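Local coordinates for SusD-like carbohydrate binding protein BF1063 (Bacteroides fragilis NCTC 9343, PDB 3I4G), which probably binds carbohydrate at the bacterial outer membrane as a SusD-like protein, at residues Tyr455-Leu468 with Lys502-Pro514. Residues are numbered along the deposited sequence; the frame is centred on the assembly and turned at random.
With EDO (1,2-ethanediol), chain F; EDO (1,2-ethanediol), chain E.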
# COMPACT_ATOMS: atom_id res chain seq x y z
N TYR A 455 1.66 4.73 -5.06
CA TYR A 455 0.75 5.30 -6.05
C TYR A 455 -0.12 6.35 -5.40
O TYR A 455 -0.27 7.47 -5.97
CB TYR A 455 -0.06 4.18 -6.70
CG TYR A 455 -1.05 4.61 -7.74
CD1 TYR A 455 -0.66 5.14 -8.95
CD2 TYR A 455 -2.39 4.46 -7.51
CE1 TYR A 455 -1.60 5.54 -9.89
CE2 TYR A 455 -3.32 4.81 -8.44
CZ TYR A 455 -2.93 5.34 -9.64
OH TYR A 455 -3.87 5.69 -10.58
N TRP A 456 -0.71 6.05 -4.25
CA TRP A 456 -1.52 7.05 -3.55
C TRP A 456 -0.71 8.33 -3.33
O TRP A 456 -1.21 9.44 -3.52
CB TRP A 456 -2.01 6.44 -2.23
CG TRP A 456 -2.97 7.29 -1.52
CD1 TRP A 456 -4.29 7.45 -1.84
CD2 TRP A 456 -2.71 8.13 -0.38
NE1 TRP A 456 -4.88 8.37 -0.99
CE2 TRP A 456 -3.93 8.81 -0.08
CE3 TRP A 456 -1.59 8.38 0.41
CZ2 TRP A 456 -4.03 9.72 0.97
CZ3 TRP A 456 -1.72 9.26 1.47
CH2 TRP A 456 -2.93 9.92 1.74
N ASP A 457 0.55 8.20 -2.93
CA ASP A 457 1.37 9.39 -2.69
C ASP A 457 1.68 10.18 -3.96
O ASP A 457 1.53 11.40 -3.99
CB ASP A 457 2.70 9.00 -2.05
CG ASP A 457 2.60 8.61 -0.59
OD1 ASP A 457 1.64 8.99 0.11
OD2 ASP A 457 3.58 7.95 -0.14
N ILE A 458 2.13 9.51 -5.03
CA ILE A 458 2.52 10.25 -6.23
C ILE A 458 1.28 10.91 -6.89
O ILE A 458 1.37 11.99 -7.47
CB ILE A 458 3.35 9.44 -7.22
CG1 ILE A 458 2.56 8.25 -7.75
CG2 ILE A 458 4.64 8.98 -6.56
CD1 ILE A 458 3.37 7.39 -8.78
N MSE A 459 0.12 10.31 -6.70
CA MSE A 459 -1.13 10.92 -7.14
C MSE A 459 -1.48 12.17 -6.34
O MSE A 459 -1.68 13.24 -6.93
CB MSE A 459 -2.24 9.88 -7.05
CG MSE A 459 -2.14 8.73 -8.10
SE MSE A 459 -2.73 9.16 -9.86
CE MSE A 459 -4.63 8.78 -9.54
N ARG A 460 -1.50 12.08 -5.01
CA ARG A 460 -1.89 13.25 -4.17
C ARG A 460 -0.86 14.36 -4.30
O ARG A 460 -1.21 15.56 -4.25
CB ARG A 460 -2.10 12.89 -2.69
CG ARG A 460 -0.85 12.57 -1.92
CD ARG A 460 -1.16 11.95 -0.60
NE ARG A 460 0.05 11.54 0.10
CZ ARG A 460 0.79 12.31 0.90
NH1 ARG A 460 0.50 13.59 1.10
NH2 ARG A 460 1.86 11.78 1.49
N TRP A 461 0.42 14.03 -4.45
CA TRP A 461 1.46 15.04 -4.61
C TRP A 461 1.45 15.70 -5.98
O TRP A 461 2.09 16.71 -6.19
CB TRP A 461 2.85 14.43 -4.39
CG TRP A 461 3.15 14.01 -2.99
CD1 TRP A 461 2.68 14.58 -1.84
CD2 TRP A 461 4.08 12.99 -2.59
NE1 TRP A 461 3.24 13.94 -0.76
CE2 TRP A 461 4.10 12.97 -1.19
CE3 TRP A 461 4.89 12.09 -3.28
CZ2 TRP A 461 4.87 12.07 -0.46
CZ3 TRP A 461 5.66 11.19 -2.56
CH2 TRP A 461 5.65 11.20 -1.17
N GLY A 462 0.77 15.13 -6.95
CA GLY A 462 0.78 15.72 -8.28
C GLY A 462 2.12 15.54 -9.00
O GLY A 462 2.51 16.34 -9.84
N ILE A 463 2.83 14.46 -8.66
CA ILE A 463 4.08 14.12 -9.34
C ILE A 463 3.99 12.83 -10.15
O ILE A 463 4.95 12.43 -10.80
CB ILE A 463 5.30 14.06 -8.39
CG1 ILE A 463 5.28 12.85 -7.48
CG2 ILE A 463 5.41 15.39 -7.57
CD1 ILE A 463 6.58 12.70 -6.65
N ALA A 464 2.84 12.15 -10.12
CA ALA A 464 2.67 10.94 -10.91
C ALA A 464 2.95 11.17 -12.37
O ALA A 464 3.54 10.31 -13.02
CB ALA A 464 1.23 10.40 -10.74
N HIS A 465 2.53 12.30 -12.92
CA HIS A 465 2.77 12.55 -14.34
C HIS A 465 4.24 12.78 -14.67
O HIS A 465 4.62 12.70 -15.84
CB HIS A 465 1.92 13.72 -14.85
CG HIS A 465 2.42 15.05 -14.42
ND1 HIS A 465 2.14 15.60 -13.17
CD2 HIS A 465 3.23 15.95 -15.04
CE1 HIS A 465 2.73 16.77 -13.07
NE2 HIS A 465 3.38 17.03 -14.20
N GLU A 466 5.06 13.07 -13.67
CA GLU A 466 6.49 13.15 -13.86
C GLU A 466 7.11 11.76 -13.77
O GLU A 466 7.80 11.30 -14.71
CB GLU A 466 7.14 14.01 -12.78
CG GLU A 466 6.73 15.46 -12.78
CD GLU A 466 7.38 16.23 -11.65
OE1 GLU A 466 8.59 16.56 -11.77
OE2 GLU A 466 6.69 16.56 -10.66
N VAL A 467 6.85 11.05 -12.69
CA VAL A 467 7.55 9.79 -12.47
C VAL A 467 7.00 8.64 -13.32
O VAL A 467 7.73 7.66 -13.56
CB VAL A 467 7.61 9.39 -10.98
CG1 VAL A 467 8.25 10.54 -10.15
CG2 VAL A 467 6.26 8.98 -10.43
N LEU A 468 5.77 8.78 -13.82
CA LEU A 468 5.16 7.78 -14.70
C LEU A 468 5.11 8.24 -16.16
O LEU A 468 4.29 7.76 -16.97
CB LEU A 468 3.74 7.42 -14.22
CG LEU A 468 3.64 7.00 -12.75
CD1 LEU A 468 2.16 6.65 -12.41
CD2 LEU A 468 4.58 5.84 -12.38
N LYS A 502 7.49 0.78 -20.46
CA LYS A 502 7.34 2.23 -20.36
C LYS A 502 5.91 2.61 -19.98
O LYS A 502 4.96 1.83 -20.08
CB LYS A 502 7.74 2.89 -21.70
CG LYS A 502 6.83 2.57 -22.87
CD LYS A 502 7.24 3.35 -24.13
N ARG A 503 5.80 3.86 -19.56
CA ARG A 503 4.52 4.52 -19.29
C ARG A 503 4.48 5.89 -19.94
O ARG A 503 5.53 6.50 -20.19
CB ARG A 503 4.25 4.68 -17.80
CG ARG A 503 4.16 3.42 -16.99
CD ARG A 503 3.79 3.74 -15.54
NE ARG A 503 3.77 2.57 -14.70
CZ ARG A 503 4.80 2.12 -13.99
NH1 ARG A 503 5.98 2.73 -13.99
NH2 ARG A 503 4.61 1.03 -13.26
N ALA A 504 3.27 6.36 -20.19
CA ALA A 504 3.04 7.72 -20.69
C ALA A 504 1.76 8.26 -20.01
O ALA A 504 0.76 8.62 -20.65
CB ALA A 504 2.93 7.75 -22.19
N PHE A 505 1.81 8.32 -18.68
CA PHE A 505 0.72 8.86 -17.87
C PHE A 505 0.28 10.22 -18.40
O PHE A 505 1.13 11.09 -18.69
CB PHE A 505 1.23 8.98 -16.43
CG PHE A 505 0.25 9.50 -15.40
CD1 PHE A 505 -0.07 10.84 -15.31
CD2 PHE A 505 -0.24 8.65 -14.41
CE1 PHE A 505 -0.89 11.30 -14.31
CE2 PHE A 505 -1.06 9.13 -13.40
CZ PHE A 505 -1.38 10.43 -13.35
N ARG A 506 -1.02 10.43 -18.52
CA ARG A 506 -1.53 11.66 -19.09
C ARG A 506 -1.88 12.71 -18.05
O ARG A 506 -2.65 12.44 -17.11
CB ARG A 506 -2.80 11.34 -19.88
CG ARG A 506 -2.63 10.39 -21.04
CD ARG A 506 -3.95 9.83 -21.55
NE ARG A 506 -4.55 8.93 -20.58
CZ ARG A 506 -5.64 8.23 -20.78
NH1 ARG A 506 -6.30 8.30 -21.94
NH2 ARG A 506 -6.07 7.44 -19.83
N ASN A 507 -1.32 13.92 -18.19
CA ASN A 507 -1.63 15.02 -17.30
C ASN A 507 -2.66 15.91 -17.98
O ASN A 507 -2.36 16.50 -19.01
CB ASN A 507 -0.36 15.79 -16.99
CG ASN A 507 -0.56 16.80 -15.88
OD1 ASN A 507 -1.52 16.72 -15.10
ND2 ASN A 507 0.36 17.78 -15.78
N PRO A 508 -3.86 16.09 -17.41
CA PRO A 508 -4.36 15.67 -16.11
C PRO A 508 -5.18 14.39 -16.03
O PRO A 508 -5.50 13.96 -14.93
CB PRO A 508 -5.32 16.82 -15.76
CG PRO A 508 -5.94 17.15 -17.09
CD PRO A 508 -4.82 17.01 -18.08
N THR A 509 -5.51 13.80 -17.16
CA THR A 509 -6.49 12.71 -17.20
C THR A 509 -6.22 11.60 -16.23
O THR A 509 -7.16 11.14 -15.55
CB THR A 509 -6.54 12.14 -18.63
OG1 THR A 509 -7.02 13.18 -19.49
CG2 THR A 509 -7.48 10.93 -18.76
N ASP A 510 -4.97 11.13 -16.12
CA ASP A 510 -4.72 9.94 -15.30
C ASP A 510 -4.64 10.22 -13.80
O ASP A 510 -4.47 9.28 -13.03
CB ASP A 510 -3.53 9.17 -15.85
CG ASP A 510 -3.87 8.49 -17.15
OD1 ASP A 510 -4.96 7.88 -17.25
OD2 ASP A 510 -3.07 8.59 -18.10
N TYR A 511 -4.81 11.47 -13.38
CA TYR A 511 -5.03 11.74 -11.96
C TYR A 511 -6.42 11.34 -11.49
O TYR A 511 -6.66 11.32 -10.28
CB TYR A 511 -4.76 13.23 -11.63
CG TYR A 511 -3.27 13.52 -11.58
CD1 TYR A 511 -2.51 13.03 -10.53
CD2 TYR A 511 -2.65 14.29 -12.52
CE1 TYR A 511 -1.17 13.28 -10.46
CE2 TYR A 511 -1.27 14.55 -12.47
CZ TYR A 511 -0.57 14.04 -11.41
OH TYR A 511 0.80 14.24 -11.32
N THR A 512 -7.35 11.03 -12.41
CA THR A 512 -8.70 10.64 -12.02
C THR A 512 -9.09 9.38 -12.80
O THR A 512 -8.94 9.34 -14.04
CB THR A 512 -9.70 11.74 -12.34
OG1 THR A 512 -9.31 12.97 -11.71
CG2 THR A 512 -11.08 11.39 -11.79
N TRP A 513 -9.59 8.37 -12.12
CA TRP A 513 -10.09 7.18 -12.79
C TRP A 513 -11.51 7.51 -13.26
O TRP A 513 -12.26 8.12 -12.51
CB TRP A 513 -10.17 5.98 -11.87
CG TRP A 513 -8.89 5.51 -11.25
CD1 TRP A 513 -7.62 5.92 -11.50
CD2 TRP A 513 -8.78 4.42 -10.33
NE1 TRP A 513 -6.72 5.20 -10.73
CE2 TRP A 513 -7.42 4.25 -10.01
CE3 TRP A 513 -9.72 3.56 -9.76
CZ2 TRP A 513 -6.99 3.29 -9.12
CZ3 TRP A 513 -9.32 2.65 -8.86
CH2 TRP A 513 -7.96 2.50 -8.55
N PRO A 514 -11.90 7.07 -14.48
CA PRO A 514 -13.28 7.28 -14.94
C PRO A 514 -14.26 6.40 -14.17
O PRO A 514 -13.89 5.34 -13.65
CB PRO A 514 -13.22 6.85 -16.39
CG PRO A 514 -12.15 5.80 -16.41
CD PRO A 514 -11.10 6.29 -15.43
C1 EDO F . -10.91 10.77 -15.97
O1 EDO F . -9.80 11.70 -16.02
C2 EDO F . -12.00 11.23 -16.93
O2 EDO F . -11.54 10.95 -18.26
C1 EDO E . 11.41 7.09 -12.78
O1 EDO E . 10.32 7.00 -13.71
C2 EDO E . 11.95 8.52 -12.71
O2 EDO E . 10.95 9.34 -12.11
O HOH W 1 -3.55 6.70 -13.04
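Phe-505 and Met-459 meet in the tightly packed, buried part of the contact. The selenium of the selenomethionine lies at the ring edge, with Met-459 SE 3.9 Å from Phe-505 CE2, a Met-aromatic contact. The Met-459 chain is bent at chi2 and chi3. Its methyl thereby swings toward the 3-10 segment 509-511, with Met-459 CE 3.3 Å from Tyr-511 O. Ala-464 CB sits over one face of the Phe-505 ring as a CH-pi contact, and Asp-510 CB covers the opposite face. Leu-468 packs CB against Phe-505 CB, while its CD2 lies over the guanidinium of Arg-503, whose NH2 bonds to His-58 O. The backbones join where Phe-505 N donates to Leu-468 O at 3.1 Å.

Two tyrosine hydroxyls carry the polar part. Tyr-511 OH reaches the start of helix 464-467, just past the Schellman motif at Gly-462. Tyr-511 OH accepts from His-465 N at 3.1 Å and shares a short bond with His-465 ND1 at 2.7 Å, in the imidazole plane. The ND1 bond holds the turn of the imidazole, and the backbone N-H bond ties the same hydroxyl to the start of helix 464-467. Tyr-455 OH accepts a nearly straight bond (177°) from Trp-513 NE1 at 2.9 Å, in the indole plane. It also donates to a water that passes the link on to Asp-510 O.

The looser side is at His-465 and the exposed Asn-507. There the amide stacks on the imidazole, planes 22° apart, with no hydrogen bond between them. Asn-507 ND2 lies 3.4 Å above the imidazole plane of His-465, over its centre.

The contact joins helices 454-461 and 464-467 to the loop between strand 497-502 and helix 517-522. Helix 72-78 touches Tyr-455 and Trp-513, and Tyr-139 stacks on Trp-513. Helices 197-211 and 433-447 pack against Trp-456.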